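Side-chain contacts in chintase (Rhizomucor miehei, PDB 5YUQ), which probably hydrolyses the beta-1,4 linkages of chitin, as a family 18 glycoside hydrolase built on a TIM barrel: residues A[31-34]-A[38-41]; A[57-62]-A[142-147]; A[71-76]-A[84-89]; A[89-94]-A[133-138]; A[100-105]-A[137-142]. All coordinates share one frame; numbering follows the deposited sequence.

Interaction 1 (A[31-34]-A[38-41]); sequences EPTK and LSGF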
# COMPACT_ATOMS: atom_id res chain seq x y z
N GLU A 31 -4.10 -15.17 1.67
CA GLU A 31 -2.70 -15.44 1.98
C GLU A 31 -2.29 -16.83 1.52
O GLU A 31 -2.86 -17.82 1.97
CB GLU A 31 -2.46 -15.30 3.49
CG GLU A 31 -2.75 -13.91 4.05
CD GLU A 31 -2.32 -13.75 5.49
OE1 GLU A 31 -2.27 -14.75 6.23
OE2 GLU A 31 -2.00 -12.61 5.89
N PRO A 32 -1.31 -16.91 0.62
CA PRO A 32 -0.87 -18.23 0.17
C PRO A 32 -0.26 -19.03 1.31
O PRO A 32 0.57 -18.51 2.05
CB PRO A 32 0.19 -17.92 -0.89
CG PRO A 32 -0.12 -16.52 -1.34
CD PRO A 32 -0.62 -15.82 -0.10
N THR A 33 -0.68 -20.28 1.45
CA THR A 33 -0.12 -21.17 2.46
C THR A 33 1.09 -21.90 1.90
O THR A 33 1.42 -21.78 0.71
CB THR A 33 -1.14 -22.22 2.93
OG1 THR A 33 -1.44 -23.12 1.86
CG2 THR A 33 -2.41 -21.55 3.40
N LYS A 34 1.75 -22.67 2.76
CA LYS A 34 2.91 -23.46 2.36
C LYS A 34 2.57 -24.40 1.19
O LYS A 34 3.40 -24.63 0.31
CB LYS A 34 3.44 -24.26 3.55
CG LYS A 34 4.87 -24.72 3.41
CD LYS A 34 5.39 -25.29 4.72
CE LYS A 34 6.86 -25.70 4.60
NZ LYS A 34 7.74 -24.54 4.31
N LEU A 38 -5.13 -20.83 -0.77
CA LEU A 38 -5.42 -19.45 -0.42
C LEU A 38 -6.24 -19.45 0.86
O LEU A 38 -7.34 -19.99 0.90
CB LEU A 38 -6.16 -18.74 -1.55
CG LEU A 38 -5.39 -18.41 -2.84
CD1 LEU A 38 -4.09 -17.72 -2.51
CD2 LEU A 38 -5.13 -19.63 -3.69
N SER A 39 -5.69 -18.85 1.92
CA SER A 39 -6.34 -18.83 3.22
C SER A 39 -6.41 -17.41 3.78
O SER A 39 -6.03 -16.45 3.12
CB SER A 39 -5.57 -19.72 4.20
OG SER A 39 -4.34 -19.12 4.58
N GLY A 40 -6.91 -17.29 5.01
CA GLY A 40 -6.89 -16.02 5.71
C GLY A 40 -7.95 -15.00 5.36
O GLY A 40 -7.86 -13.85 5.80
N PHE A 41 -8.95 -15.40 4.58
CA PHE A 41 -10.07 -14.51 4.30
C PHE A 41 -11.40 -15.21 4.58
O PHE A 41 -11.44 -16.43 4.74
CB PHE A 41 -10.02 -13.97 2.87
CG PHE A 41 -10.26 -15.00 1.82
CD1 PHE A 41 -9.23 -15.82 1.38
CD2 PHE A 41 -11.52 -15.15 1.26
CE1 PHE A 41 -9.45 -16.77 0.40
CE2 PHE A 41 -11.75 -16.10 0.28
CZ PHE A 41 -10.72 -16.91 -0.16
O HOH W 1 -3.60 -17.08 6.50
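Leu-38 meets Pro-32 as a non-hydrogen-bonded antiparallel pair, the two side chains lying on the same face of the sheet. The contact is made by one branch of the leucine: its CD1 stands 4.3 Å from Pro-32 CG. The same face is covered by helix 80-97, whose Phe-86 touches both residues, and by Val-64 of the adjoining strand.

Ser-39 is the hydrogen-bonded partner of Glu-31. Its O accepts a nearly straight bond from Glu-31 N at 2.7 Å (176° at the hydrogen), and its N donates to Glu-31 O at 3.0 Å. These paired bonds define a beta hairpin in which the short strand 38-39 folds back on the end of strand 24-32, one of the parallel strands of the TIM barrel; Thr-33 OG1 accepts from Glu-37 N within the turn.

The Ser-39 side chain is modelled in two conformers, which makes its contacts less certain. In one of them OG sits between backbone N and carbonyl carbon (chi1 72°), 3.3 Å from Thr-33 CG2. A water there joins Ser-39 OG, at 2.9 Å, to Glu-31 OE1, at 2.7 Å, and donates to the carboxylate, whose OE2 is hydrogen-bonded to Thr-68 OG1.

At Gly-40 the backbone adopts a positive phi of 80°, leaving the extended path of the strand.

Interaction 2 (A[57-62]-A[142-147]); sequences GKSISL and KTILTT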
# COMPACT_ATOMS: atom_id res chain seq x y z
N GLY A 57 -22.34 -2.75 -10.82
CA GLY A 57 -21.56 -2.64 -12.04
C GLY A 57 -20.09 -2.34 -11.80
O GLY A 57 -19.41 -1.77 -12.65
N LYS A 58 -19.60 -2.71 -10.62
CA LYS A 58 -18.23 -2.41 -10.25
C LYS A 58 -17.32 -3.63 -10.33
O LYS A 58 -17.76 -4.76 -10.08
CB LYS A 58 -18.20 -1.85 -8.83
CG LYS A 58 -19.05 -0.61 -8.66
CD LYS A 58 -18.48 0.59 -9.41
CE LYS A 58 -19.45 1.77 -9.36
NZ LYS A 58 -18.83 3.05 -9.77
N SER A 59 -16.05 -3.39 -10.65
CA SER A 59 -15.05 -4.45 -10.73
C SER A 59 -14.46 -4.75 -9.36
O SER A 59 -14.25 -3.84 -8.55
CB SER A 59 -13.92 -4.03 -11.67
OG SER A 59 -14.35 -3.98 -13.01
N ILE A 60 -14.19 -6.02 -9.10
CA ILE A 60 -13.56 -6.41 -7.84
C ILE A 60 -12.43 -7.40 -8.07
O ILE A 60 -12.59 -8.38 -8.80
CB ILE A 60 -14.60 -6.94 -6.81
CG1 ILE A 60 -13.90 -7.44 -5.54
CG2 ILE A 60 -15.46 -8.05 -7.42
CD1 ILE A 60 -14.85 -7.54 -4.33
N SER A 61 -11.29 -7.13 -7.46
CA SER A 61 -10.15 -8.03 -7.49
C SER A 61 -9.87 -8.54 -6.10
O SER A 61 -10.14 -7.86 -5.12
CB SER A 61 -8.90 -7.31 -7.98
OG SER A 61 -9.03 -6.89 -9.33
N LEU A 62 -9.31 -9.74 -6.01
CA LEU A 62 -8.79 -10.25 -4.76
C LEU A 62 -7.31 -9.95 -4.69
O LEU A 62 -6.57 -10.20 -5.65
CB LEU A 62 -9.01 -11.76 -4.67
CG LEU A 62 -8.48 -12.48 -3.43
CD1 LEU A 62 -9.17 -11.97 -2.18
CD2 LEU A 62 -8.66 -13.98 -3.61
N LYS A 142 -9.20 -10.49 -20.34
CA LYS A 142 -10.27 -9.74 -19.66
C LYS A 142 -9.99 -9.56 -18.12
O LYS A 142 -10.21 -8.49 -17.55
CB LYS A 142 -11.61 -10.43 -20.06
CG LYS A 142 -12.27 -11.41 -19.12
CD LYS A 142 -12.02 -12.87 -19.39
CE LYS A 142 -13.30 -13.65 -19.63
NZ LYS A 142 -13.29 -15.09 -19.28
N THR A 143 -9.42 -10.57 -17.55
CA THR A 143 -9.14 -10.49 -16.12
C THR A 143 -8.14 -9.39 -15.83
O THR A 143 -7.14 -9.24 -16.56
CB THR A 143 -8.60 -11.83 -15.59
OG1 THR A 143 -9.50 -12.89 -15.97
CG2 THR A 143 -8.48 -11.81 -14.08
N ILE A 144 -8.37 -8.62 -14.78
CA ILE A 144 -7.49 -7.56 -14.42
C ILE A 144 -6.37 -8.10 -13.52
O ILE A 144 -6.60 -8.54 -12.41
CB ILE A 144 -8.23 -6.48 -13.58
CG1 ILE A 144 -9.38 -5.88 -14.38
CG2 ILE A 144 -7.26 -5.39 -13.15
CD1 ILE A 144 -10.46 -5.38 -13.48
N LEU A 145 -5.15 -8.10 -14.07
CA LEU A 145 -4.00 -8.57 -13.31
C LEU A 145 -3.18 -7.37 -12.90
O LEU A 145 -2.68 -6.62 -13.73
CB LEU A 145 -3.15 -9.54 -14.14
CG LEU A 145 -3.83 -10.84 -14.55
CD1 LEU A 145 -2.92 -11.68 -15.44
CD2 LEU A 145 -4.25 -11.64 -13.32
N THR A 146 -3.08 -7.17 -11.60
CA THR A 146 -2.32 -6.05 -11.08
C THR A 146 -1.40 -6.53 -9.98
O THR A 146 -1.51 -7.66 -9.50
CB THR A 146 -3.21 -4.92 -10.52
OG1 THR A 146 -4.01 -5.42 -9.44
CG2 THR A 146 -4.12 -4.37 -11.61
N THR A 147 -0.47 -5.66 -9.61
CA THR A 147 0.44 -5.97 -8.52
C THR A 147 0.63 -4.72 -7.68
O THR A 147 0.69 -3.61 -8.22
CB THR A 147 1.80 -6.51 -9.05
OG1 THR A 147 2.71 -6.68 -7.96
CG2 THR A 147 2.40 -5.56 -10.06
O HOH W 2 -6.36 -6.73 -10.04
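Ser-59 and Ser-61 meet Ile-144 in a loose, partly water-mediated contact between two parallel strands of the TIM barrel that are not direct neighbours. Strand 101-105 runs between strands 59-65 and 144-149, and the backbones stay apart accordingly: the nearest CA atoms, those of Ser-61 and Ile-144, are 7.4 Å from each other. Two kinds of evidence describe the approach.

The first is apolar. Ile-144 CG1 is anti to the carbonyl carbon (chi1 -60°), and the chain is extended beyond it (chi2 153°), so CD1 reaches across and stops 4.1 Å from Ser-59 CB. The methyl thus meets the base of the serine side chain as well as its hydroxyl, with no polar bond.

The second is polar and indirect. Ser-61 OG lies 4.3 Å from Ile-144 O, too far for a hydrogen bond, and a water fills the interval. It donates to Ile-144 O at 3.0 Å and is bonded to Ser-61 OG at 2.8 Å and to Thr-146 OG1, also at 2.8 Å. Three bonds therefore fix this water, tying two residues of one strand to one of the other. Each hydroxyl has a further partner: Ser-61 OG pairs with His-24 NE2, and Thr-146 OG1 with Asn-103 ND2 of the intervening strand.

On the other side of strand 144-149, Leu-145 packs against Phe-132 and Arg-136 of helix 124-139, while Ser-59 borders strand 24-32 through His-24 and Ile-60 touches Ile-25 there.

Interaction 3 (A[71-76]-A[84-89]); sequences LYFSDL and DNFVSN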
# COMPACT_ATOMS: atom_id res chain seq x y z
N LEU A 71 5.01 -15.00 3.21
CA LEU A 71 6.02 -15.96 3.67
C LEU A 71 6.46 -16.93 2.58
O LEU A 71 7.64 -17.27 2.48
CB LEU A 71 5.49 -16.79 4.84
CG LEU A 71 5.38 -16.12 6.20
CD1 LEU A 71 4.68 -17.04 7.19
CD2 LEU A 71 6.77 -15.76 6.68
N TYR A 72 5.51 -17.36 1.77
CA TYR A 72 5.72 -18.52 0.92
C TYR A 72 5.80 -18.27 -0.57
O TYR A 72 6.03 -19.21 -1.31
CB TYR A 72 4.66 -19.59 1.22
CG TYR A 72 4.69 -20.03 2.65
CD1 TYR A 72 5.78 -20.72 3.16
CD2 TYR A 72 3.64 -19.73 3.51
CE1 TYR A 72 5.82 -21.11 4.49
CE2 TYR A 72 3.67 -20.12 4.84
CZ TYR A 72 4.76 -20.81 5.32
OH TYR A 72 4.81 -21.20 6.63
N PHE A 73 5.60 -17.03 -1.01
CA PHE A 73 5.68 -16.72 -2.44
C PHE A 73 6.96 -17.27 -3.08
O PHE A 73 6.91 -17.94 -4.12
CB PHE A 73 5.64 -15.21 -2.69
CG PHE A 73 4.25 -14.63 -2.77
CD1 PHE A 73 3.47 -14.80 -3.90
CD2 PHE A 73 3.75 -13.85 -1.73
CE1 PHE A 73 2.19 -14.23 -3.98
CE2 PHE A 73 2.49 -13.29 -1.81
CZ PHE A 73 1.71 -13.48 -2.93
N SER A 74 8.11 -17.00 -2.48
CA SER A 74 9.37 -17.44 -3.08
C SER A 74 9.44 -18.95 -3.20
O SER A 74 9.73 -19.47 -4.28
CB SER A 74 10.56 -16.92 -2.27
OG SER A 74 11.78 -17.34 -2.87
N ASP A 75 9.15 -19.66 -2.12
CA ASP A 75 9.15 -21.12 -2.14
C ASP A 75 8.15 -21.67 -3.16
O ASP A 75 8.46 -22.60 -3.90
CB ASP A 75 8.81 -21.69 -0.76
CG ASP A 75 9.93 -21.49 0.24
OD1 ASP A 75 11.08 -21.21 -0.17
OD2 ASP A 75 9.66 -21.63 1.45
N LEU A 76 6.95 -21.10 -3.18
CA LEU A 76 5.91 -21.57 -4.08
C LEU A 76 6.33 -21.47 -5.53
O LEU A 76 6.11 -22.39 -6.31
CB LEU A 76 4.60 -20.81 -3.85
CG LEU A 76 3.86 -21.11 -2.55
CD1 LEU A 76 2.66 -20.19 -2.37
CD2 LEU A 76 3.41 -22.56 -2.53
N ASP A 84 2.80 -24.74 -10.30
CA ASP A 84 1.62 -25.16 -11.05
C ASP A 84 0.41 -25.30 -10.14
O ASP A 84 -0.70 -24.93 -10.51
CB ASP A 84 1.88 -26.48 -11.79
CG ASP A 84 2.84 -26.33 -12.95
OD1 ASP A 84 3.09 -25.19 -13.39
OD2 ASP A 84 3.33 -27.37 -13.44
N ASN A 85 0.63 -25.83 -8.94
CA ASN A 85 -0.47 -26.02 -8.01
C ASN A 85 -1.02 -24.68 -7.51
O ASN A 85 -2.23 -24.49 -7.41
CB ASN A 85 -0.03 -26.90 -6.83
CG ASN A 85 -1.15 -27.16 -5.85
OD1 ASN A 85 -2.13 -27.84 -6.18
ND2 ASN A 85 -1.04 -26.60 -4.65
N PHE A 86 -0.11 -23.75 -7.23
CA PHE A 86 -0.50 -22.41 -6.80
C PHE A 86 -1.29 -21.70 -7.91
O PHE A 86 -2.35 -21.11 -7.65
CB PHE A 86 0.76 -21.63 -6.41
CG PHE A 86 0.50 -20.28 -5.82
CD1 PHE A 86 -0.49 -20.09 -4.84
CD2 PHE A 86 1.25 -19.19 -6.22
CE1 PHE A 86 -0.71 -18.83 -4.29
CE2 PHE A 86 1.04 -17.94 -5.68
CZ PHE A 86 0.05 -17.75 -4.72
N VAL A 87 -0.81 -21.78 -9.15
CA VAL A 87 -1.53 -21.21 -10.29
C VAL A 87 -2.94 -21.80 -10.39
O VAL A 87 -3.91 -21.07 -10.57
CB VAL A 87 -0.77 -21.43 -11.62
CG1 VAL A 87 -1.66 -21.11 -12.80
CG2 VAL A 87 0.47 -20.56 -11.67
N SER A 88 -3.03 -23.12 -10.27
CA SER A 88 -4.31 -23.81 -10.36
C SER A 88 -5.26 -23.31 -9.27
O SER A 88 -6.44 -23.06 -9.52
CB SER A 88 -4.10 -25.33 -10.24
OG SER A 88 -5.32 -26.03 -10.38
N ASN A 89 -4.73 -23.13 -8.07
CA ASN A 89 -5.54 -22.67 -6.96
C ASN A 89 -6.00 -21.23 -7.14
O ASN A 89 -7.11 -20.87 -6.76
CB ASN A 89 -4.80 -22.83 -5.64
CG ASN A 89 -4.72 -24.27 -5.19
OD1 ASN A 89 -5.42 -25.14 -5.71
ND2 ASN A 89 -3.86 -24.54 -4.21
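The Phe-86 ring receives Leu-76 on one face and Phe-73 at its rim. Leu-76 CD1 stands 3.9 Å from the ring centroid and only 7° off the ring normal, which identifies a CH-pi contact over the middle of the face. Its distances to individual ring atoms agree with this, since CD1 is 4.0 Å from Phe-86 CD1 and about equally far from CG and CE1. At the edge, near the ring plane, Phe-73 CE1 approaches Phe-86 CZ to 4.2 Å, an apolar contact; Phe-73 has its stacking partner in Trp-106.

The two segments belong to helices that follow one another, the short helix 73-78 and the long helix 80-97, in the connection leading out of barrel strand 59-65. The long helix is one of those on the outside of the TIM barrel, and the short one precedes it. Pro-32 of strand 24-32 touches Phe-73 and Leu-76.

Phe-86 has CG anti to its own N (chi1 -174°), which projects the ring from helix 80-97 toward the short helix. The leucine crosses it at about a right angle, presenting a methyl group and not its flank. On helix 124-139, Leu-131 also contacts Phe-86.

Interaction 4 (A[89-94]-A[133-138]); sequences NLVDVV and KALREK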
# COMPACT_ATOMS: atom_id res chain seq x y z
N ASN A 89 -4.73 -23.13 -8.07
CA ASN A 89 -5.54 -22.67 -6.96
C ASN A 89 -6.00 -21.23 -7.14
O ASN A 89 -7.11 -20.87 -6.76
CB ASN A 89 -4.80 -22.83 -5.64
CG ASN A 89 -4.72 -24.27 -5.19
OD1 ASN A 89 -5.42 -25.14 -5.71
ND2 ASN A 89 -3.86 -24.54 -4.21
N LEU A 90 -5.14 -20.40 -7.74
CA LEU A 90 -5.50 -19.01 -8.02
C LEU A 90 -6.59 -18.92 -9.09
O LEU A 90 -7.50 -18.11 -8.99
CB LEU A 90 -4.27 -18.21 -8.44
CG LEU A 90 -3.27 -17.90 -7.32
CD1 LEU A 90 -1.96 -17.43 -7.92
CD2 LEU A 90 -3.84 -16.84 -6.38
N VAL A 91 -6.49 -19.76 -10.11
CA VAL A 91 -7.51 -19.79 -11.14
C VAL A 91 -8.83 -20.26 -10.53
O VAL A 91 -9.90 -19.73 -10.86
CB VAL A 91 -7.09 -20.70 -12.31
CG1 VAL A 91 -8.24 -20.90 -13.29
CG2 VAL A 91 -5.87 -20.11 -13.02
N ASP A 92 -8.75 -21.23 -9.63
CA ASP A 92 -9.96 -21.75 -8.99
C ASP A 92 -10.66 -20.68 -8.16
O ASP A 92 -11.88 -20.58 -8.18
CB ASP A 92 -9.65 -22.95 -8.11
CG ASP A 92 -9.35 -24.20 -8.90
OD1 ASP A 92 -9.61 -24.22 -10.13
OD2 ASP A 92 -8.86 -25.17 -8.29
N VAL A 93 -9.86 -19.89 -7.49
CA VAL A 93 -10.43 -18.83 -6.66
C VAL A 93 -11.16 -17.79 -7.48
O VAL A 93 -12.18 -17.31 -7.11
CB VAL A 93 -9.38 -18.17 -5.73
CG1 VAL A 93 -8.53 -17.18 -6.47
CG2 VAL A 93 -10.11 -17.44 -4.64
N VAL A 94 -10.59 -17.45 -8.62
CA VAL A 94 -11.22 -16.50 -9.52
C VAL A 94 -12.58 -17.02 -9.97
O VAL A 94 -13.57 -16.29 -9.92
CB VAL A 94 -10.34 -16.20 -10.75
CG1 VAL A 94 -11.14 -15.39 -11.77
CG2 VAL A 94 -9.12 -15.42 -10.30
N LYS A 133 2.38 -14.44 -16.15
CA LYS A 133 2.19 -15.01 -17.48
C LYS A 133 1.30 -16.23 -17.44
O LYS A 133 0.46 -16.42 -18.32
CB LYS A 133 3.53 -15.38 -18.10
CG LYS A 133 4.39 -14.18 -18.45
CD LYS A 133 5.65 -14.66 -19.14
CE LYS A 133 6.55 -13.52 -19.53
NZ LYS A 133 7.86 -14.06 -20.01
N ALA A 134 1.51 -17.08 -16.45
CA ALA A 134 0.68 -18.27 -16.29
C ALA A 134 -0.77 -17.88 -16.02
O ALA A 134 -1.70 -18.48 -16.58
CB ALA A 134 1.21 -19.14 -15.18
N LEU A 135 -0.98 -16.89 -15.16
CA LEU A 135 -2.33 -16.43 -14.88
C LEU A 135 -2.98 -15.81 -16.11
O LEU A 135 -4.15 -16.05 -16.38
CB LEU A 135 -2.35 -15.42 -13.72
CG LEU A 135 -1.90 -15.99 -12.38
CD1 LEU A 135 -1.69 -14.87 -11.39
CD2 LEU A 135 -2.93 -16.96 -11.86
N ARG A 136 -2.21 -15.03 -16.86
CA ARG A 136 -2.74 -14.41 -18.07
C ARG A 136 -3.16 -15.47 -19.08
O ARG A 136 -4.21 -15.36 -19.70
CB ARG A 136 -1.71 -13.46 -18.70
CG ARG A 136 -2.18 -12.85 -20.02
CD ARG A 136 -3.39 -11.96 -19.82
NE ARG A 136 -3.02 -10.73 -19.11
CZ ARG A 136 -3.87 -9.98 -18.42
NH1 ARG A 136 -5.15 -10.32 -18.31
NH2 ARG A 136 -3.43 -8.88 -17.83
N GLU A 137 -2.33 -16.50 -19.23
CA GLU A 137 -2.64 -17.56 -20.19
C GLU A 137 -3.89 -18.32 -19.77
O GLU A 137 -4.73 -18.65 -20.60
CB GLU A 137 -1.44 -18.51 -20.34
CG GLU A 137 -1.56 -19.47 -21.52
CD GLU A 137 -2.44 -20.67 -21.21
OE1 GLU A 137 -2.42 -21.11 -20.05
OE2 GLU A 137 -3.15 -21.15 -22.12
N LYS A 138 -4.03 -18.59 -18.47
CA LYS A 138 -5.16 -19.38 -18.01
C LYS A 138 -6.47 -18.60 -17.86
O LYS A 138 -7.54 -19.17 -18.06
CB LYS A 138 -4.82 -20.13 -16.72
CG LYS A 138 -4.18 -21.49 -17.01
CD LYS A 138 -3.29 -21.97 -15.90
CE LYS A 138 -2.43 -23.13 -16.39
NZ LYS A 138 -3.26 -24.16 -17.07
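Val-91 and Leu-135 bury the most surface in this helix-to-helix contact, followed by Leu-90. The two helical segments have axes 10.6 Å apart at closest approach and cross at -45°, with their N-to-C directions broadly the same.

Leu-135 works through one branch. Its CD2 lies 3.9 Å from Leu-90 CB and 4.1 Å from Leu-90 CD1, so the methyl settles against the root and one fork of the opposite leucine. CG of Leu-135 is anti to the carbonyl carbon (chi1 -64°), a setting that carries CD2 to the other helix although the side chain does not start out directly at it.

Val-91 touches with CG2, the methyl beside its backbone N. At 3.8 Å from Lys-138 CB it rests on the aliphatic base of the lysine, which it meets at about a right angle; the same methyl is a looser 4.5 Å from Leu-135 CD2. The remainder of the lysine leads away, leaving CB as the lysine atom that touches.

Toward the barrel, Leu-135 also touches Leu-104 of strand 101-105. Apolar packing between successive outer helices, both running in the same general sense over a parallel strand, is characteristic of the helical layer of a TIM barrel.

Interaction 5 (A[100-105]-A[137-142]); sequences DGLNLD and EKLGSK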
# COMPACT_ATOMS: atom_id res chain seq x y z
N ASP A 100 -13.14 -10.33 -10.84
CA ASP A 100 -12.76 -9.64 -12.07
C ASP A 100 -11.26 -9.54 -12.22
O ASP A 100 -10.76 -9.17 -13.29
CB ASP A 100 -13.36 -8.25 -12.08
CG ASP A 100 -14.86 -8.30 -11.94
OD1 ASP A 100 -15.49 -8.85 -12.86
OD2 ASP A 100 -15.38 -7.82 -10.92
N GLY A 101 -10.54 -9.86 -11.15
CA GLY A 101 -9.10 -9.81 -11.23
C GLY A 101 -8.36 -10.29 -10.01
O GLY A 101 -8.96 -10.62 -8.99
N LEU A 102 -7.05 -10.32 -10.12
CA LEU A 102 -6.18 -10.67 -9.01
C LEU A 102 -5.13 -9.58 -8.87
O LEU A 102 -4.53 -9.17 -9.86
CB LEU A 102 -5.48 -12.00 -9.26
CG LEU A 102 -6.35 -13.26 -9.22
CD1 LEU A 102 -5.57 -14.46 -9.78
CD2 LEU A 102 -6.83 -13.53 -7.80
N ASN A 103 -4.94 -9.13 -7.64
CA ASN A 103 -3.94 -8.14 -7.30
C ASN A 103 -2.87 -8.85 -6.47
O ASN A 103 -3.14 -9.25 -5.35
CB ASN A 103 -4.60 -7.01 -6.49
CG ASN A 103 -3.59 -6.02 -5.92
OD1 ASN A 103 -3.32 -6.01 -4.72
ND2 ASN A 103 -3.06 -5.17 -6.79
N LEU A 104 -1.67 -9.02 -7.01
CA LEU A 104 -0.64 -9.76 -6.29
C LEU A 104 0.19 -8.79 -5.46
O LEU A 104 0.70 -7.79 -5.98
CB LEU A 104 0.23 -10.58 -7.25
CG LEU A 104 -0.57 -11.57 -8.11
CD1 LEU A 104 0.37 -12.53 -8.85
CD2 LEU A 104 -1.61 -12.33 -7.30
N ASP A 105 0.28 -9.05 -4.16
CA ASP A 105 0.91 -8.15 -3.20
C ASP A 105 2.01 -8.87 -2.43
O ASP A 105 1.99 -8.97 -1.21
CB ASP A 105 -0.16 -7.58 -2.25
CG ASP A 105 0.33 -6.43 -1.40
OD1 ASP A 105 1.45 -5.91 -1.62
OD2 ASP A 105 -0.41 -6.02 -0.49
N GLU A 137 -2.33 -16.50 -19.23
CA GLU A 137 -2.64 -17.56 -20.19
C GLU A 137 -3.89 -18.32 -19.77
O GLU A 137 -4.73 -18.65 -20.60
CB GLU A 137 -1.44 -18.51 -20.34
CG GLU A 137 -1.56 -19.47 -21.52
CD GLU A 137 -2.44 -20.67 -21.21
OE1 GLU A 137 -2.42 -21.11 -20.05
OE2 GLU A 137 -3.15 -21.15 -22.12
N LYS A 138 -4.03 -18.59 -18.47
CA LYS A 138 -5.16 -19.38 -18.01
C LYS A 138 -6.47 -18.60 -17.86
O LYS A 138 -7.54 -19.17 -18.06
CB LYS A 138 -4.82 -20.13 -16.72
CG LYS A 138 -4.18 -21.49 -17.01
CD LYS A 138 -3.29 -21.97 -15.90
CE LYS A 138 -2.43 -23.13 -16.39
NZ LYS A 138 -3.26 -24.16 -17.07
N LEU A 139 -6.37 -17.32 -17.52
CA LEU A 139 -7.56 -16.51 -17.25
C LEU A 139 -7.98 -15.62 -18.42
O LEU A 139 -9.13 -15.20 -18.50
CB LEU A 139 -7.36 -15.67 -15.99
CG LEU A 139 -7.13 -16.46 -14.71
CD1 LEU A 139 -6.64 -15.55 -13.60
CD2 LEU A 139 -8.40 -17.18 -14.28
N GLY A 140 -7.05 -15.33 -19.33
CA GLY A 140 -7.36 -14.52 -20.50
C GLY A 140 -7.13 -13.03 -20.31
O GLY A 140 -6.74 -12.59 -19.23
N SER A 141 -7.40 -12.26 -21.35
CA SER A 141 -7.06 -10.84 -21.38
C SER A 141 -8.04 -9.97 -20.60
O SER A 141 -7.73 -8.85 -20.23
CB SER A 141 -7.00 -10.35 -22.83
OG SER A 141 -8.25 -10.51 -23.46
N LYS A 142 -9.20 -10.49 -20.34
CA LYS A 142 -10.27 -9.74 -19.66
C LYS A 142 -9.99 -9.56 -18.12
O LYS A 142 -10.21 -8.49 -17.55
CB LYS A 142 -11.61 -10.43 -20.06
CG LYS A 142 -12.27 -11.41 -19.12
CD LYS A 142 -12.02 -12.87 -19.39
CE LYS A 142 -13.30 -13.65 -19.63
NZ LYS A 142 -13.29 -15.09 -19.28
O HOH W 3 -12.29 -8.32 -15.46
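Leu-102 and Leu-139 each hold CG anti to the carbonyl carbon, with chi1 of -70° and -61°, and in each CD1 extends toward the other segment. The two CD1 methyls meet tip to tip at 4.1 Å, the side chains crossing at about a right angle. This single methyl pair joins the inner strand 101-105 to the last turn of helix 124-139, and Val-94 of helix 80-97 lies against both leucines.

Beyond the helix the chain turns at Gly-140, whose positive phi of 92° ends the helical path, and comes round to Lys-142 opposite Asp-100. Here two backbone carbonyls face the same water. Asp-100 O and Lys-142 O are 4.3 Å apart, and a water donates to the former at 2.8 Å and to the latter at 3.0 Å. The Asp-100 carboxylate takes no part, its OD2 being bonded to His-54 NE2 and to Ile-60 N.

Strand, helix and strand 144-149 form a beta-alpha-beta unit of the barrel. From Asp-100 the sequence fits the family 18 DxxDxDxE pattern except for Asn-103 at its second Asp; Glu-107, at the final position, is probably the family's acid. The water's two donated hydrogens probably offset the closeness of two acceptors.

All five contacts lie in one part of the family 18 TIM barrel and involve four parallel strands, 24-32, 59-65, 101-105 and 144-149, with the helices between them. Interaction 1 comes first along the chain; interactions 3, 4 and 5 are nested inside the loop that interaction 2 closes. Interactions 4 and 5 share Glu-137 and Lys-138, with centres 6 Å apart, and interactions 2 and 5, 7 Å apart, share Lys-142. Helix 80-97 carries both interaction 3 and interaction 4, whose centres are 11 Å apart, and it also meets the hairpin of interaction 1. Successive touching pairs thus link interactions 1, 3, 4, 5 and 2, in that order.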